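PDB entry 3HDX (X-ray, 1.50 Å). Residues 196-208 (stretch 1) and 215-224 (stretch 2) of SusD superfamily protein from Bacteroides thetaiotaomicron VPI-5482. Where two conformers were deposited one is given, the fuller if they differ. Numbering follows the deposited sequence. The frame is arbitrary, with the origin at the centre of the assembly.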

# COMPACT_ATOMS: atom_id res chain seq x y z
N LYS A 196 -7.34 -0.00 14.61
CA LYS A 196 -6.74 -1.25 15.09
C LYS A 196 -6.50 -2.24 13.93
O LYS A 196 -5.45 -2.92 13.89
CB LYS A 196 -7.59 -1.91 16.14
CG LYS A 196 -6.90 -2.99 16.96
CD LYS A 196 -7.85 -3.82 17.82
CE LYS A 196 -8.59 -3.08 18.93
NZ LYS A 196 -7.61 -2.53 19.94
N LEU A 197 -7.47 -2.34 13.01
CA LEU A 197 -7.34 -3.25 11.86
C LEU A 197 -6.29 -2.78 10.85
O LEU A 197 -5.63 -3.61 10.20
CB LEU A 197 -8.67 -3.58 11.22
CG LEU A 197 -9.67 -4.25 12.17
CD1 LEU A 197 -10.97 -4.70 11.37
CD2 LEU A 197 -9.01 -5.47 12.92
N SER A 198 -6.11 -1.46 10.74
CA SER A 198 -5.00 -0.92 9.92
C SER A 198 -3.68 -1.54 10.41
O SER A 198 -2.87 -2.05 9.63
CB SER A 198 -4.91 0.60 10.04
OG SER A 198 -6.16 1.24 9.84
N ALA A 199 -3.47 -1.53 11.73
CA ALA A 199 -2.22 -2.12 12.31
C ALA A 199 -2.12 -3.61 12.03
O ALA A 199 -1.06 -4.11 11.65
CB ALA A 199 -2.13 -1.82 13.81
N TYR A 200 -3.23 -4.33 12.25
CA TYR A 200 -3.24 -5.77 11.91
C TYR A 200 -2.91 -6.04 10.44
O TYR A 200 -2.28 -7.05 10.14
CB TYR A 200 -4.55 -6.45 12.31
CG TYR A 200 -4.64 -6.86 13.77
CD1 TYR A 200 -3.89 -7.91 14.26
CD2 TYR A 200 -5.47 -6.19 14.65
CE1 TYR A 200 -3.97 -8.31 15.58
CE2 TYR A 200 -5.59 -6.61 15.99
CZ TYR A 200 -4.84 -7.64 16.46
OH TYR A 200 -4.91 -8.05 17.75
N SER A 201 -3.34 -5.15 9.55
CA SER A 201 -3.09 -5.32 8.11
C SER A 201 -1.60 -5.21 7.81
O SER A 201 -1.09 -5.97 6.97
CB SER A 201 -3.92 -4.35 7.24
OG SER A 201 -3.38 -3.04 7.19
N VAL A 202 -0.91 -4.30 8.50
CA VAL A 202 0.53 -4.16 8.33
C VAL A 202 1.19 -5.44 8.85
O VAL A 202 2.12 -5.95 8.22
CB VAL A 202 1.09 -2.85 8.95
CG1 VAL A 202 2.60 -2.74 8.67
CG2 VAL A 202 0.35 -1.63 8.41
N LEU A 203 0.78 -5.91 10.04
CA LEU A 203 1.32 -7.19 10.59
C LEU A 203 1.14 -8.33 9.60
O LEU A 203 2.08 -9.07 9.34
CB LEU A 203 0.67 -7.56 11.94
CG LEU A 203 1.16 -6.78 13.15
CD1 LEU A 203 0.27 -7.14 14.33
CD2 LEU A 203 2.60 -7.17 13.47
N ALA A 204 -0.07 -8.46 9.06
CA ALA A 204 -0.34 -9.55 8.11
C ALA A 204 0.63 -9.51 6.92
O ALA A 204 1.18 -10.53 6.52
CB ALA A 204 -1.81 -9.50 7.60
N HIS A 205 0.81 -8.32 6.37
CA HIS A 205 1.71 -8.14 5.24
C HIS A 205 3.19 -8.29 5.58
O HIS A 205 3.96 -8.77 4.74
CB HIS A 205 1.38 -6.87 4.46
CG HIS A 205 0.26 -7.06 3.49
ND1 HIS A 205 0.41 -7.88 2.38
CD2 HIS A 205 -0.99 -6.54 3.43
CE1 HIS A 205 -0.72 -7.86 1.69
NE2 HIS A 205 -1.59 -7.08 2.31
N ILE A 206 3.63 -7.80 6.74
CA ILE A 206 5.02 -8.02 7.16
C ILE A 206 5.25 -9.54 7.21
O ILE A 206 6.23 -10.06 6.66
CB ILE A 206 5.33 -7.45 8.55
CG1 ILE A 206 5.33 -5.91 8.52
CG2 ILE A 206 6.69 -7.98 9.06
CD1 ILE A 206 5.24 -5.21 9.91
N CYS A 207 4.32 -10.24 7.86
CA CYS A 207 4.47 -11.69 8.00
C CYS A 207 4.51 -12.40 6.65
O CYS A 207 5.35 -13.26 6.42
CB CYS A 207 3.40 -12.28 8.93
SG CYS A 207 3.54 -11.70 10.64
N ALA A 208 3.60 -12.04 5.74
CA ALA A 208 3.62 -12.66 4.43
C ALA A 208 4.94 -12.37 3.67
O ALA A 208 5.48 -13.26 3.02
CB ALA A 208 2.42 -12.17 3.56
N GLU A 215 1.34 -16.82 10.82
CA GLU A 215 0.96 -15.54 11.42
C GLU A 215 0.17 -14.67 10.43
O GLU A 215 -0.85 -14.04 10.81
CB GLU A 215 2.16 -14.79 12.00
CG GLU A 215 2.75 -15.51 13.19
CD GLU A 215 3.94 -14.74 13.86
OE1 GLU A 215 4.24 -13.59 13.55
OE2 GLU A 215 4.64 -15.31 14.68
N ALA A 216 0.55 -14.69 9.14
CA ALA A 216 -0.20 -13.93 8.15
C ALA A 216 -1.66 -14.39 8.09
O ALA A 216 -2.58 -13.58 7.97
CB ALA A 216 0.44 -14.02 6.76
N GLU A 217 -1.88 -15.69 8.17
CA GLU A 217 -3.23 -16.26 8.11
C GLU A 217 -4.04 -15.80 9.33
O GLU A 217 -5.19 -15.36 9.19
CB GLU A 217 -3.15 -17.79 7.99
CG GLU A 217 -4.41 -18.48 7.50
CD GLU A 217 -5.53 -18.55 8.51
OE1 GLU A 217 -5.23 -18.64 9.73
OE2 GLU A 217 -6.72 -18.53 8.03
N THR A 218 -3.43 -15.88 10.52
CA THR A 218 -4.13 -15.50 11.76
C THR A 218 -4.52 -14.02 11.76
O THR A 218 -5.65 -13.64 12.11
CB THR A 218 -3.23 -15.78 12.98
OG1 THR A 218 -2.98 -17.20 13.03
CG2 THR A 218 -3.92 -15.31 14.25
N TYR A 219 -3.60 -13.17 11.35
CA TYR A 219 -3.88 -11.75 11.30
C TYR A 219 -4.90 -11.38 10.23
O TYR A 219 -5.78 -10.55 10.46
CB TYR A 219 -2.60 -10.92 11.14
CG TYR A 219 -1.63 -11.01 12.30
CD1 TYR A 219 -2.08 -10.89 13.62
CD2 TYR A 219 -0.26 -11.16 12.09
CE1 TYR A 219 -1.18 -10.96 14.69
CE2 TYR A 219 0.63 -11.20 13.13
CZ TYR A 219 0.17 -11.12 14.43
OH TYR A 219 1.06 -11.13 15.50
N SER A 220 -4.79 -11.99 9.04
CA SER A 220 -5.76 -11.73 7.97
C SER A 220 -7.16 -12.18 8.44
O SER A 220 -8.17 -11.49 8.22
CB SER A 220 -5.36 -12.48 6.69
OG SER A 220 -4.12 -12.03 6.18
N ALA A 221 -7.21 -13.35 9.09
CA ALA A 221 -8.48 -13.87 9.65
C ALA A 221 -9.07 -12.89 10.66
O ALA A 221 -10.25 -12.57 10.62
CB ALA A 221 -8.26 -15.26 10.30
N PHE A 222 -8.23 -12.33 11.50
CA PHE A 222 -8.70 -11.41 12.54
C PHE A 222 -9.34 -10.18 11.88
O PHE A 222 -10.40 -9.71 12.28
CB PHE A 222 -7.57 -10.99 13.48
CG PHE A 222 -8.03 -10.24 14.67
CD1 PHE A 222 -8.39 -10.93 15.82
CD2 PHE A 222 -8.17 -8.87 14.64
CE1 PHE A 222 -8.90 -10.24 16.95
CE2 PHE A 222 -8.71 -8.15 15.73
CZ PHE A 222 -9.04 -8.86 16.90
N ILE A 223 -8.69 -9.67 10.85
CA ILE A 223 -9.21 -8.53 10.11
C ILE A 223 -10.58 -8.80 9.48
O ILE A 223 -11.52 -8.02 9.64
CB ILE A 223 -8.20 -8.05 9.02
CG1 ILE A 223 -6.91 -7.55 9.67
CG2 ILE A 223 -8.81 -6.94 8.17
CD1 ILE A 223 -5.71 -7.57 8.69
N ILE A 224 -10.67 -9.92 8.77
CA ILE A 224 -11.91 -10.31 8.12
C ILE A 224 -13.03 -10.48 9.12
O ILE A 224 -14.17 -9.99 8.90
CB ILE A 224 -11.71 -11.62 7.31
CG1 ILE A 224 -10.78 -11.34 6.11
CG2 ILE A 224 -13.05 -12.21 6.84
CD1 ILE A 224 -10.10 -12.55 5.49

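The two helices run nearly antiparallel, their N-to-C directions 157° apart and their axes approaching to 8.0 Å, and no hydrogen bond passes between them. Each satisfies its own backbone through the usual i to i+4 bonds, so the contact, which buries 636 Å² in all, rests on packing.

The tightest backbone approach is made by small residues. The CA atoms of Ala204 and Ala216 lie 4.4 Å apart, and the CB of Ala216 rests 3.6 Å from the O of Ala204. Alanine suits this place because its side chain is a single methyl, and here both methyls point sideways, so the backbones can come this close. Ala208 extends the same surface, its CB 4.2 Å from the CB of Ala216.

Aromatic packing fills the space along one flank. Tyr219 is a knob in a hole formed by Tyr200, Leu203, Ala204 and Cys207. Leu203 covers one face of its ring, with CB 4.0 Å from the ring centroid of Tyr219 and only 24° off the normal, a CH-pi contact in which an aliphatic group meets the pi cloud. The sulfur of Cys207 instead lies at the ring edge, SG being 3.9 Å from CE2 of Tyr219; sulfur is large and polarizable, well suited to meeting the ring's hydrogen-bearing rim. Tyr200 joins Tyr219 to Phe222. Its CD1 is 3.5 Å from CD1 of Tyr219, with the ring planes at 46°, and its CE2 is 3.5 Å from CE2 of Phe222, with the planes at 33°. Both pairs are oblique, yet broad flat side chains still give close contact at such angles.

Aliphatic side chains close the end where Leu197 faces Ile223. The CB of Ile223 points sideways, but the end of its side chain comes nearer the first helix: CD1 comes 3.5 Å from the N of Ser201, and CG1 lies 3.7 Å from the CB of Tyr200. A long, branched chain is useful here, since it can lie against backbone as well as side chains. Leu197 touches the edge of the Phe222 ring, its CD2 3.9 Å from CE2 of Phe222.

Two serines in this apolar setting bond to carbonyls of their own helices. Ser220 OG donates to the O of Ala216 at 2.8 Å, so the hydroxyl is already satisfied within its own helix where OG lies 3.7 Å from the CB of Ala204. Ser201 OG likewise donates to the O of Ser198 at 2.7 Å. A short side chain that can turn back to a carbonyl of its own helix is thus accommodated beside apolar neighbours.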